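Local coordinates for Exo-1,5-alpha-L-arabinofuranobiosidase (Gibberella zeae, PDB 2YDT), which probably cleaves arabinan from its chain ends, acting as an exo-type glycoside hydrolase on alpha-1,5-linked L-arabinofuranose and releasing arabinobiose, at residues P52-F57 against Q79-L84; G150-W155 against R174-H179; Y225-G230 against P244-L249. One frame throughout, in Å; residues are numbered along the deposited sequence.

Contact 1: P52-F57 against Q79-L84; sequences PPNVWF and QNNWGL
Asn54 reaches across to Asn81 amide to amide. With its CG anti to the carbonyl carbon (chi1 -61°), the Asn54 side chain lies over the Trp82-Gly83 peptide, and ND2 gives a hydrogen bond to Asn81 OD1 at 3.0 Å. The acceptor stays close to the Asn54 amide plane, while ND2 sits tilted from the carbonyl plane of Asn81, as the two amides are turned 54° apart. Asn81 leads off away from Asn54 at CB and comes back to it with CG anti to the backbone N. The other branch of Asn54 is tied too: water 1 bridges OD1 and the backbone Asn81 O, 2.7 Å from the latter. At the root of the side chain, Asn54 CB packs on Gly83 CA at 3.6 Å. Gly83, with no side chain, lets its CA come within 3.3 Å of Val55 O. Next, Leu84 N donates to Val55 O at 2.9 Å. Val55 CG2 touches Leu84 O at 3.4 Å. Leu84 O also shares water 2 with Trp56 O. At the far end Leu84 CB stands over one face of the Phe57 ring, a CH-pi contact 3.8 Å from the centroid and offset toward the rim.

Asp77 organises the 79-84 loop, its carboxylate accepting the backbone N-H groups of Gln79, Asn80, Trp82 and Gly83. Phe57 begins strand 57-62, bonded through its backbone to Val75 next door, and Leu84 leans on Ser111 and Tyr124, in the sheet of strands 87-92 to 134-142, joining two successive blades of the propeller.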
loop_
_atom_site.group_PDB
_atom_site.type_symbol
_atom_site.label_atom_id
_atom_site.label_comp_id
_atom_site.label_asym_id
_atom_site.label_seq_id
_atom_site.Cartn_x
_atom_site.Cartn_y
_atom_site.Cartn_z
ATOM N N PRO A 52 -21.807 -13.581 -9.685
ATOM C CA PRO A 52 -22.174 -12.692 -8.607
ATOM C C PRO A 52 -22.262 -13.387 -7.263
ATOM O O PRO A 52 -22.177 -14.630 -7.237
ATOM C CB PRO A 52 -23.549 -12.159 -9.026
ATOM C CG PRO A 52 -24.101 -13.262 -9.866
ATOM C CD PRO A 52 -22.958 -13.872 -10.570
ATOM N N PRO A 53 -22.369 -12.646 -6.166
ATOM C CA PRO A 53 -22.418 -11.176 -6.057
ATOM C C PRO A 53 -21.079 -10.536 -6.465
ATOM O O PRO A 53 -20.026 -11.216 -6.442
ATOM C CB PRO A 53 -22.649 -10.922 -4.583
ATOM C CG PRO A 53 -22.567 -12.210 -3.894
ATOM C CD PRO A 53 -22.460 -13.312 -4.866
ATOM N N ASN A 54 -21.138 -9.278 -6.865
ATOM C CA ASN A 54 -19.910 -8.527 -7.214
ATOM C C ASN A 54 -18.905 -8.603 -6.053
ATOM O O ASN A 54 -19.291 -8.581 -4.866
ATOM C CB ASN A 54 -20.236 -7.061 -7.455
ATOM C CG ASN A 54 -21.207 -6.843 -8.609
ATOM O OD1 ASN A 54 -21.279 -7.647 -9.558
ATOM N ND2 ASN A 54 -21.900 -5.698 -8.563
ATOM N N VAL A 55 -17.611 -8.699 -6.395
ATOM C CA VAL A 55 -16.565 -8.732 -5.371
ATOM C C VAL A 55 -16.622 -7.525 -4.418
ATOM O O VAL A 55 -17.097 -6.436 -4.757
ATOM C CB VAL A 55 -15.150 -8.862 -5.971
ATOM C CG1 VAL A 55 -14.988 -10.251 -6.654
ATOM C CG2 VAL A 55 -14.865 -7.707 -6.966
ATOM N N TRP A 56 -16.136 -7.754 -3.210
ATOM C CA TRP A 56 -16.138 -6.759 -2.130
ATOM C C TRP A 56 -14.799 -6.839 -1.402
ATOM O O TRP A 56 -14.058 -7.820 -1.551
ATOM C CB TRP A 56 -17.267 -7.028 -1.144
ATOM C CG TRP A 56 -17.123 -8.354 -0.451
ATOM C CD1 TRP A 56 -16.464 -8.602 0.734
ATOM C CD2 TRP A 56 -17.598 -9.629 -0.913
ATOM N NE1 TRP A 56 -16.465 -9.942 1.008
ATOM C CE2 TRP A 56 -17.146 -10.603 0.014
ATOM C CE3 TRP A 56 -18.319 -10.041 -2.027
ATOM C CZ2 TRP A 56 -17.481 -11.954 -0.101
ATOM C CZ3 TRP A 56 -18.607 -11.396 -2.174
ATOM C CH2 TRP A 56 -18.191 -12.334 -1.208
ATOM N N PHE A 57 -14.525 -5.836 -0.575
ATOM C CA PHE A 57 -13.343 -5.881 0.288
ATOM C C PHE A 57 -13.808 -6.350 1.670
ATOM O O PHE A 57 -14.516 -5.596 2.378
ATOM C CB PHE A 57 -12.682 -4.513 0.428
ATOM C CG PHE A 57 -12.137 -3.949 -0.864
ATOM C CD1 PHE A 57 -11.436 -4.736 -1.768
ATOM C CD2 PHE A 57 -12.206 -2.589 -1.090
ATOM C CE1 PHE A 57 -10.888 -4.177 -2.942
ATOM C CE2 PHE A 57 -11.631 -2.004 -2.254
ATOM C CZ PHE A 57 -10.990 -2.836 -3.183
ATOM N N GLN A 79 -22.295 1.853 -6.153
ATOM C CA GLN A 79 -22.463 2.843 -7.194
ATOM C C GLN A 79 -22.505 2.309 -8.615
ATOM O O GLN A 79 -23.271 2.822 -9.440
ATOM C CB GLN A 79 -21.325 3.866 -7.075
ATOM C CG GLN A 79 -21.306 4.608 -5.745
ATOM C CD GLN A 79 -22.610 5.337 -5.491
ATOM O OE1 GLN A 79 -22.995 6.247 -6.240
ATOM N NE2 GLN A 79 -23.341 4.863 -4.493
ATOM N N ASN A 80 -21.647 1.343 -8.938
ATOM C CA ASN A 80 -21.363 1.000 -10.337
ATOM C C ASN A 80 -21.872 -0.345 -10.815
ATOM O O ASN A 80 -21.815 -0.633 -11.998
ATOM C CB ASN A 80 -19.817 1.053 -10.604
ATOM C CG ASN A 80 -19.164 2.290 -10.031
ATOM O OD1 ASN A 80 -19.617 3.423 -10.288
ATOM N ND2 ASN A 80 -18.051 2.110 -9.291
ATOM N N ASN A 81 -22.393 -1.156 -9.900
ATOM C CA ASN A 81 -22.727 -2.543 -10.155
ATOM C C ASN A 81 -21.554 -3.304 -10.794
ATOM O O ASN A 81 -21.727 -4.118 -11.703
ATOM C CB ASN A 81 -24.010 -2.686 -11.008
ATOM C CG ASN A 81 -24.680 -4.043 -10.828
ATOM O OD1 ASN A 81 -24.371 -4.832 -9.927
ATOM N ND2 ASN A 81 -25.652 -4.310 -11.691
ATOM N N TRP A 82 -20.356 -3.023 -10.301
ATOM C CA TRP A 82 -19.148 -3.660 -10.787
ATOM C C TRP A 82 -18.479 -4.547 -9.718
ATOM O O TRP A 82 -18.015 -5.652 -10.023
ATOM C CB TRP A 82 -18.118 -2.572 -11.203
ATOM C CG TRP A 82 -18.385 -1.842 -12.475
ATOM C CD1 TRP A 82 -19.294 -2.153 -13.444
ATOM C CD2 TRP A 82 -17.635 -0.747 -12.958
ATOM N NE1 TRP A 82 -19.185 -1.271 -14.498
ATOM C CE2 TRP A 82 -18.170 -0.390 -14.231
ATOM C CE3 TRP A 82 -16.578 0.011 -12.439
ATOM C CZ2 TRP A 82 -17.653 0.673 -14.972
ATOM C CZ3 TRP A 82 -16.070 1.045 -13.189
ATOM C CH2 TRP A 82 -16.599 1.372 -14.436
ATOM N N GLY A 83 -18.342 -4.016 -8.513
ATOM C CA GLY A 83 -17.528 -4.647 -7.454
ATOM C C GLY A 83 -16.358 -3.760 -7.040
ATOM O O GLY A 83 -15.961 -2.856 -7.755
ATOM N N LEU A 84 -15.864 -3.999 -5.838
ATOM C CA LEU A 84 -14.619 -3.368 -5.307
ATOM C C LEU A 84 -13.571 -4.485 -5.416
ATOM O O LEU A 84 -13.601 -5.463 -4.678
ATOM C CB LEU A 84 -14.804 -2.868 -3.872
ATOM C CG LEU A 84 -15.671 -1.613 -3.748
ATOM C CD1 LEU A 84 -15.774 -1.158 -2.294
ATOM C CD2 LEU A 84 -15.109 -0.468 -4.614
HETATM O O HOH W 1 -22.489 -6.675 -12.144
HETATM O O HOH W 2 -12.198 -7.739 -3.678
#

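Contact 2: G150-W155 against R174-H179. With EDG (1,4-dideoxy-1,4-imino-L-arabinitol), chain B; SO4 (sulfate ion), chain E.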
loop_
_atom_site.group_PDB
_atom_site.type_symbol
_atom_site.label_atom_id
_atom_site.label_comp_id
_atom_site.label_asym_id
_atom_site.label_seq_id
_atom_site.Cartn_x
_atom_site.Cartn_y
_atom_site.Cartn_z
ATOM N N GLY A 150 0.153 1.510 -23.231
ATOM C CA GLY A 150 -0.810 2.049 -24.188
ATOM C C GLY A 150 -2.233 1.925 -23.721
ATOM O O GLY A 150 -3.091 2.679 -24.163
ATOM N N LEU A 151 -2.481 1.047 -22.744
ATOM C CA LEU A 151 -3.759 1.099 -22.010
ATOM C C LEU A 151 -3.769 2.249 -21.001
ATOM O O LEU A 151 -2.717 2.784 -20.677
ATOM C CB LEU A 151 -4.062 -0.248 -21.315
ATOM C CG LEU A 151 -4.004 -1.502 -22.186
ATOM C CD1 LEU A 151 -4.341 -2.712 -21.369
ATOM C CD2 LEU A 151 -4.926 -1.436 -23.393
ATOM N N THR A 152 -4.952 2.631 -20.525
ATOM C CA THR A 152 -5.077 3.815 -19.679
ATOM C C THR A 152 -5.611 3.588 -18.228
ATOM O O THR A 152 -6.256 4.497 -17.665
ATOM C CB THR A 152 -5.977 4.858 -20.357
ATOM O OG1 THR A 152 -7.287 4.327 -20.549
ATOM C CG2 THR A 152 -5.416 5.260 -21.715
ATOM N N PRO A 153 -5.308 2.450 -17.586
ATOM C CA PRO A 153 -5.832 2.303 -16.219
ATOM C C PRO A 153 -5.186 3.182 -15.155
ATOM O O PRO A 153 -4.084 3.702 -15.332
ATOM C CB PRO A 153 -5.586 0.825 -15.897
ATOM C CG PRO A 153 -4.362 0.491 -16.707
ATOM C CD PRO A 153 -4.557 1.260 -18.000
ATOM N N VAL A 154 -5.881 3.278 -14.033
ATOM C CA VAL A 154 -5.340 3.809 -12.797
ATOM C C VAL A 154 -5.329 2.705 -11.756
ATOM O O VAL A 154 -6.131 1.749 -11.824
ATOM C CB VAL A 154 -6.163 5.038 -12.314
ATOM C CG1 VAL A 154 -6.035 6.190 -13.349
ATOM C CG2 VAL A 154 -7.642 4.682 -12.063
ATOM N N TRP A 155 -4.450 2.845 -10.762
ATOM C CA TRP A 155 -4.247 1.776 -9.781
ATOM C C TRP A 155 -3.723 2.279 -8.450
ATOM O O TRP A 155 -3.081 3.320 -8.359
ATOM C CB TRP A 155 -3.177 0.791 -10.230
ATOM C CG TRP A 155 -3.007 0.431 -11.705
ATOM C CD1 TRP A 155 -2.185 1.071 -12.629
ATOM C CD2 TRP A 155 -3.488 -0.741 -12.358
ATOM N NE1 TRP A 155 -2.188 0.376 -13.804
ATOM C CE2 TRP A 155 -2.950 -0.751 -13.664
ATOM C CE3 TRP A 155 -4.335 -1.782 -11.970
ATOM C CZ2 TRP A 155 -3.187 -1.826 -14.563
ATOM C CZ3 TRP A 155 -4.607 -2.805 -12.856
ATOM C CH2 TRP A 155 -4.045 -2.820 -14.145
ATOM N N ARG A 174 -2.796 6.962 -17.865
ATOM C CA ARG A 174 -3.628 7.758 -18.795
ATOM C C ARG A 174 -2.806 8.660 -19.731
ATOM O O ARG A 174 -3.345 9.086 -20.756
ATOM C CB ARG A 174 -4.669 8.561 -18.022
ATOM C CG ARG A 174 -5.748 7.660 -17.391
ATOM C CD ARG A 174 -6.662 8.411 -16.431
ATOM N NE ARG A 174 -5.902 9.011 -15.343
ATOM C CZ ARG A 174 -6.417 9.692 -14.316
ATOM N NH1 ARG A 174 -7.735 9.802 -14.131
ATOM N NH2 ARG A 174 -5.588 10.242 -13.445
ATOM N N ASP A 175 -1.543 8.943 -19.404
ATOM C CA ASP A 175 -0.647 9.734 -20.296
ATOM C C ASP A 175 0.039 8.718 -21.230
ATOM O O ASP A 175 1.253 8.550 -21.229
ATOM C CB ASP A 175 0.333 10.513 -19.388
ATOM C CG ASP A 175 1.067 11.633 -20.065
ATOM O OD1 ASP A 175 1.876 12.271 -19.319
ATOM O OD2 ASP A 175 0.827 11.907 -21.268
ATOM N N ASN A 176 -0.783 7.988 -21.971
ATOM C CA ASN A 176 -0.395 6.728 -22.599
ATOM C C ASN A 176 0.437 6.866 -23.859
ATOM O O ASN A 176 0.919 5.850 -24.353
ATOM C CB ASN A 176 -1.586 5.801 -22.851
ATOM C CG ASN A 176 -2.603 6.387 -23.834
ATOM O OD1 ASN A 176 -2.757 7.596 -23.912
ATOM N ND2 ASN A 176 -3.264 5.528 -24.605
ATOM N N ALA A 177 0.611 8.088 -24.334
ATOM C CA ALA A 177 1.522 8.362 -25.448
ATOM C C ALA A 177 2.897 8.830 -25.001
ATOM O O ALA A 177 3.776 8.949 -25.825
ATOM C CB ALA A 177 0.890 9.373 -26.417
ATOM N N THR A 178 3.094 9.094 -23.695
ATOM C CA THR A 178 4.308 9.658 -23.173
ATOM C C THR A 178 4.941 8.835 -22.041
ATOM O O THR A 178 6.147 8.780 -21.907
ATOM C CB THR A 178 4.024 11.065 -22.633
ATOM O OG1 THR A 178 3.289 11.809 -23.628
ATOM C CG2 THR A 178 5.315 11.810 -22.323
ATOM N N HIS A 179 4.109 8.182 -21.221
ATOM C CA HIS A 179 4.615 7.318 -20.155
ATOM C C HIS A 179 3.787 6.049 -20.034
ATOM O O HIS A 179 2.604 6.121 -19.770
ATOM C CB HIS A 179 4.615 8.063 -18.804
ATOM C CG HIS A 179 5.347 9.359 -18.842
ATOM N ND1 HIS A 179 6.726 9.456 -18.789
ATOM C CD2 HIS A 179 4.875 10.626 -18.892
ATOM C CE1 HIS A 179 7.070 10.733 -18.859
ATOM N NE2 HIS A 179 5.966 11.466 -18.913
HETATM O "O2'" EDG B . 2.077 -0.079 -10.573
HETATM C "C2'" EDG B . 1.993 -1.257 -11.424
HETATM C "C1'" EDG B . 2.370 -2.489 -10.626
HETATM N "N4'" EDG B . 1.134 -3.275 -10.522
HETATM C "C3'" EDG B . 0.582 -1.506 -11.975
HETATM O "O3'" EDG B . 0.437 -1.216 -13.383
HETATM C "C4'" EDG B . 0.347 -3.007 -11.721
HETATM C "C5'" EDG B . -1.091 -3.428 -11.591
HETATM O "O5'" EDG B . -1.120 -4.847 -11.638
HETATM S S SO4 E . -8.047 1.756 -22.622
HETATM O O1 SO4 E . -9.468 1.618 -22.294
HETATM O O2 SO4 E . -7.735 3.154 -22.822
HETATM O O3 SO4 E . -7.260 1.160 -21.560
HETATM O O4 SO4 E . -7.770 1.074 -23.913
#
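Arg174 and Thr152 meet through the first part of the arginine chain. From CB the chain turns to put CG anti to the carbonyl carbon, and CG rests 3.2 Å from Thr152 O. CD then comes alongside Val154, 3.9 Å from its CG1. A bend at chi3 (-59°) swings the guanidinium under that same methyl: Val154 CG1 lies over one face, off toward the rim, 3.5 Å from Arg174 NE. The tip is held from outside the two segments, NE by a salt bridge to Asp172, NH1 by Leu141 O and NH2 by Tyr170 OH.

Farther along, Asn176 ND2 donates a nearly straight bond (170°) to Gly150 O at 2.9 Å, with the acceptor in its amide plane; Thr152 CG2 fills in beside ND2 at 3.6 Å. Thr152 also binds a sulfate, through its backbone N to O3 and through OG1 to O2. Trp155 continues toward the ligand: EDG C5' sits over the centre of one ring face and Pro153 CB backs the opposite one, while NE1 bonds to Gln173 OE1.

In chemical terms, the arginine brings a methylene stem, set against the Thr152 carbonyl, and a flat cationic face under a valine methyl, its charge probably balanced in part by Asp172. One amide-to-carbonyl bond spans the segments. The sulfate, probably from the crystallisation liquor, suggests that Thr152 N and OG1, together with Glu144 N, form a spot that can take an anion.

Contact 3: Y225-G230 against P244-L249; sequences YVYEYG and PVYYRL
The two middle strands of a four-stranded propeller blade, 223-230 and 245-250, run antiparallel here, with Tyr225 facing Arg248 and Tyr227 facing Tyr246 as hydrogen-bonded pairs. Tyr225 N to Arg248 O and Arg248 N to Tyr225 O close the first pair, and Tyr227 and Tyr246 exchange the same two bonds. Tyr229 N adds one more to Pro244 O at 2.9 Å.

The side chains of Tyr225, Tyr227, Tyr246 and Arg248 project from one face of the sheet. Tyr227 has CG between its backbone N and carbonyl carbon (chi1 56°), which lays its ring across the neighbouring strand: Tyr246 CB stands over one face, a CH-pi contact 4.1 Å from the centroid. At the tip, Arg248 NE, at the end of an extended chain, donates to Tyr227 OH at 3.1 Å, with the ring and guanidinium planes 64° apart. That hydroxyl also bonds to Tyr203 OH, which is hydrogen-bonded to Arg248 NH2 as well. Tyr229 points an edge at the Tyr246 ring, a T-shaped pair with centroids 4.9 Å apart and planes at 79°; its CD2 lies over the centre of that ring.

On the opposite face, Val226 CG1 meets Val245 CG1 at 3.6 Å and Val226 CG2 touches Tyr247 CB at 3.9 Å. Glu228 is on this face too, but its carboxylate leads away from Val245: OE1 accepts from Ser275 N, and the side chain touches the bound iminosugar EDG. Paired middle strands of a four-stranded antiparallel sheet are what a beta-propeller blade is built from; six such sheets and the sialidase-like family fit a six-bladed propeller.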
loop_
_atom_site.group_PDB
_atom_site.type_symbol
_atom_site.label_atom_id
_atom_site.label_comp_id
_atom_site.label_asym_id
_atom_site.label_seq_id
_atom_site.Cartn_x
_atom_site.Cartn_y
_atom_site.Cartn_z
ATOM N N TYR A 225 9.083 8.987 0.007
ATOM C CA TYR A 225 8.198 8.457 -1.034
ATOM C C TYR A 225 8.878 7.259 -1.644
ATOM O O TYR A 225 9.958 7.407 -2.229
ATOM C CB TYR A 225 8.024 9.546 -2.075
ATOM C CG TYR A 225 7.130 9.254 -3.271
ATOM C CD1 TYR A 225 5.762 9.342 -3.131
ATOM C CD2 TYR A 225 7.649 8.927 -4.493
ATOM C CE1 TYR A 225 4.909 9.098 -4.224
ATOM C CE2 TYR A 225 6.827 8.696 -5.610
ATOM C CZ TYR A 225 5.451 8.787 -5.446
ATOM O OH TYR A 225 4.649 8.549 -6.539
ATOM N N VAL A 226 8.211 6.097 -1.615
ATOM C CA VAL A 226 8.789 4.845 -2.053
ATOM C C VAL A 226 7.954 4.244 -3.170
ATOM O O VAL A 226 6.703 4.361 -3.164
ATOM C CB VAL A 226 8.924 3.869 -0.844
ATOM C CG1 VAL A 226 9.472 2.504 -1.285
ATOM C CG2 VAL A 226 9.876 4.518 0.240
ATOM N N TYR A 227 8.625 3.621 -4.135
ATOM C CA TYR A 227 7.971 3.053 -5.290
ATOM C C TYR A 227 8.809 1.991 -5.943
ATOM O O TYR A 227 10.009 1.923 -5.680
ATOM C CB TYR A 227 7.587 4.105 -6.340
ATOM C CG TYR A 227 8.715 4.977 -6.855
ATOM C CD1 TYR A 227 9.304 4.750 -8.085
ATOM C CD2 TYR A 227 9.190 6.020 -6.104
ATOM C CE1 TYR A 227 10.367 5.568 -8.547
ATOM C CE2 TYR A 227 10.245 6.815 -6.554
ATOM C CZ TYR A 227 10.787 6.612 -7.783
ATOM O OH TYR A 227 11.813 7.417 -8.234
ATOM N N GLU A 228 8.172 1.175 -6.781
ATOM C CA GLU A 228 8.962 0.279 -7.671
ATOM C C GLU A 228 9.212 1.018 -8.987
ATOM O O GLU A 228 8.294 1.568 -9.614
ATOM C CB GLU A 228 8.277 -1.074 -7.872
ATOM C CG GLU A 228 6.976 -1.036 -8.683
ATOM C CD GLU A 228 6.421 -2.445 -9.050
ATOM O OE1 GLU A 228 6.878 -3.446 -8.434
ATOM O OE2 GLU A 228 5.551 -2.542 -9.945
ATOM N N TYR A 229 10.472 1.047 -9.421
ATOM C CA TYR A 229 10.858 1.714 -10.634
ATOM C C TYR A 229 10.969 0.718 -11.785
ATOM O O TYR A 229 12.045 0.201 -12.111
ATOM C CB TYR A 229 12.147 2.510 -10.371
ATOM C CG TYR A 229 12.750 3.272 -11.539
ATOM C CD1 TYR A 229 12.174 3.305 -12.820
ATOM C CD2 TYR A 229 13.955 3.935 -11.355
ATOM C CE1 TYR A 229 12.795 3.981 -13.869
ATOM C CE2 TYR A 229 14.556 4.598 -12.392
ATOM C CZ TYR A 229 13.983 4.615 -13.630
ATOM O OH TYR A 229 14.683 5.246 -14.661
ATOM N N GLY A 230 9.817 0.375 -12.366
ATOM C CA GLY A 230 9.782 -0.481 -13.548
ATOM C C GLY A 230 10.647 0.116 -14.660
ATOM O O GLY A 230 10.475 1.274 -15.007
ATOM N N PRO A 244 13.290 -2.351 -9.430
ATOM C CA PRO A 244 13.993 -2.034 -8.197
ATOM C C PRO A 244 13.288 -0.980 -7.322
ATOM O O PRO A 244 12.601 -0.103 -7.847
ATOM C CB PRO A 244 15.345 -1.498 -8.709
ATOM C CG PRO A 244 15.042 -0.948 -10.029
ATOM C CD PRO A 244 14.031 -1.910 -10.621
ATOM N N VAL A 245 13.395 -1.128 -6.011
ATOM C CA VAL A 245 12.811 -0.165 -5.076
ATOM C C VAL A 245 13.617 1.138 -5.074
ATOM O O VAL A 245 14.838 1.141 -4.798
ATOM C CB VAL A 245 12.631 -0.733 -3.674
ATOM C CG1 VAL A 245 11.928 0.300 -2.761
ATOM C CG2 VAL A 245 11.801 -2.051 -3.727
ATOM N N TYR A 246 12.935 2.243 -5.382
ATOM C CA TYR A 246 13.525 3.586 -5.339
ATOM C C TYR A 246 12.726 4.447 -4.376
ATOM O O TYR A 246 11.587 4.141 -3.998
ATOM C CB TYR A 246 13.556 4.247 -6.720
ATOM C CG TYR A 246 14.752 3.943 -7.585
ATOM C CD1 TYR A 246 15.043 2.651 -7.992
ATOM C CD2 TYR A 246 15.591 4.979 -8.037
ATOM C CE1 TYR A 246 16.157 2.379 -8.812
ATOM C CE2 TYR A 246 16.690 4.706 -8.844
ATOM C CZ TYR A 246 16.947 3.413 -9.235
ATOM O OH TYR A 246 18.035 3.138 -10.071
ATOM N N TYR A 247 13.339 5.550 -3.963
ATOM C CA TYR A 247 12.682 6.521 -3.095
ATOM C C TYR A 247 13.153 7.943 -3.358
ATOM O O TYR A 247 14.182 8.180 -3.979
ATOM C CB TYR A 247 12.851 6.146 -1.625
ATOM C CG TYR A 247 14.261 6.242 -1.074
ATOM C CD1 TYR A 247 14.732 7.405 -0.433
ATOM C CD2 TYR A 247 15.148 5.196 -1.275
ATOM C CE1 TYR A 247 16.040 7.446 0.101
ATOM C CE2 TYR A 247 16.428 5.244 -0.796
ATOM C CZ TYR A 247 16.867 6.380 -0.126
ATOM O OH TYR A 247 18.143 6.377 0.359
ATOM N N ARG A 248 12.349 8.883 -2.892
ATOM C CA ARG A 248 12.626 10.305 -2.932
ATOM C C ARG A 248 12.326 10.919 -1.572
ATOM O O ARG A 248 11.471 10.422 -0.820
ATOM C CB ARG A 248 11.786 10.980 -4.022
ATOM C CG ARG A 248 12.110 10.487 -5.427
ATOM C CD ARG A 248 11.271 11.085 -6.480
ATOM N NE ARG A 248 11.565 10.505 -7.795
ATOM C CZ ARG A 248 11.426 11.142 -8.954
ATOM N NH1 ARG A 248 10.963 12.374 -8.982
ATOM N NH2 ARG A 248 11.726 10.553 -10.101
ATOM N N LEU A 249 12.988 12.033 -1.262
ATOM C CA LEU A 249 12.783 12.750 -0.001
ATOM C C LEU A 249 12.338 14.193 -0.253
ATOM O O LEU A 249 12.867 14.864 -1.163
ATOM C CB LEU A 249 14.086 12.773 0.810
ATOM C CG LEU A 249 14.666 11.412 1.133
ATOM C CD1 LEU A 249 16.135 11.470 1.529
ATOM C CD2 LEU A 249 13.830 10.748 2.221
#

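The three contacts follow one another along the chain, each closing before the next opens, and none touches another. Contacts 1 and 2 have centres about 24 Å apart and nearest atoms about 9 Å apart; contacts 2 and 3 come equally near, with centres about 19 Å apart. Contacts 1 and 3 lie on opposite sides of the chain's centre, about 32 Å from centre to centre. Contact 2 supplies Trp155, which touches both the arabinofuranose and the iminosugar. Contact 3 supplies Glu228, whose side chain is about 3 Å from the bound EDG, the iminosugar. Contact 1 is set back, the Phe57 side chain being about 9 Å from the arabinofuranose.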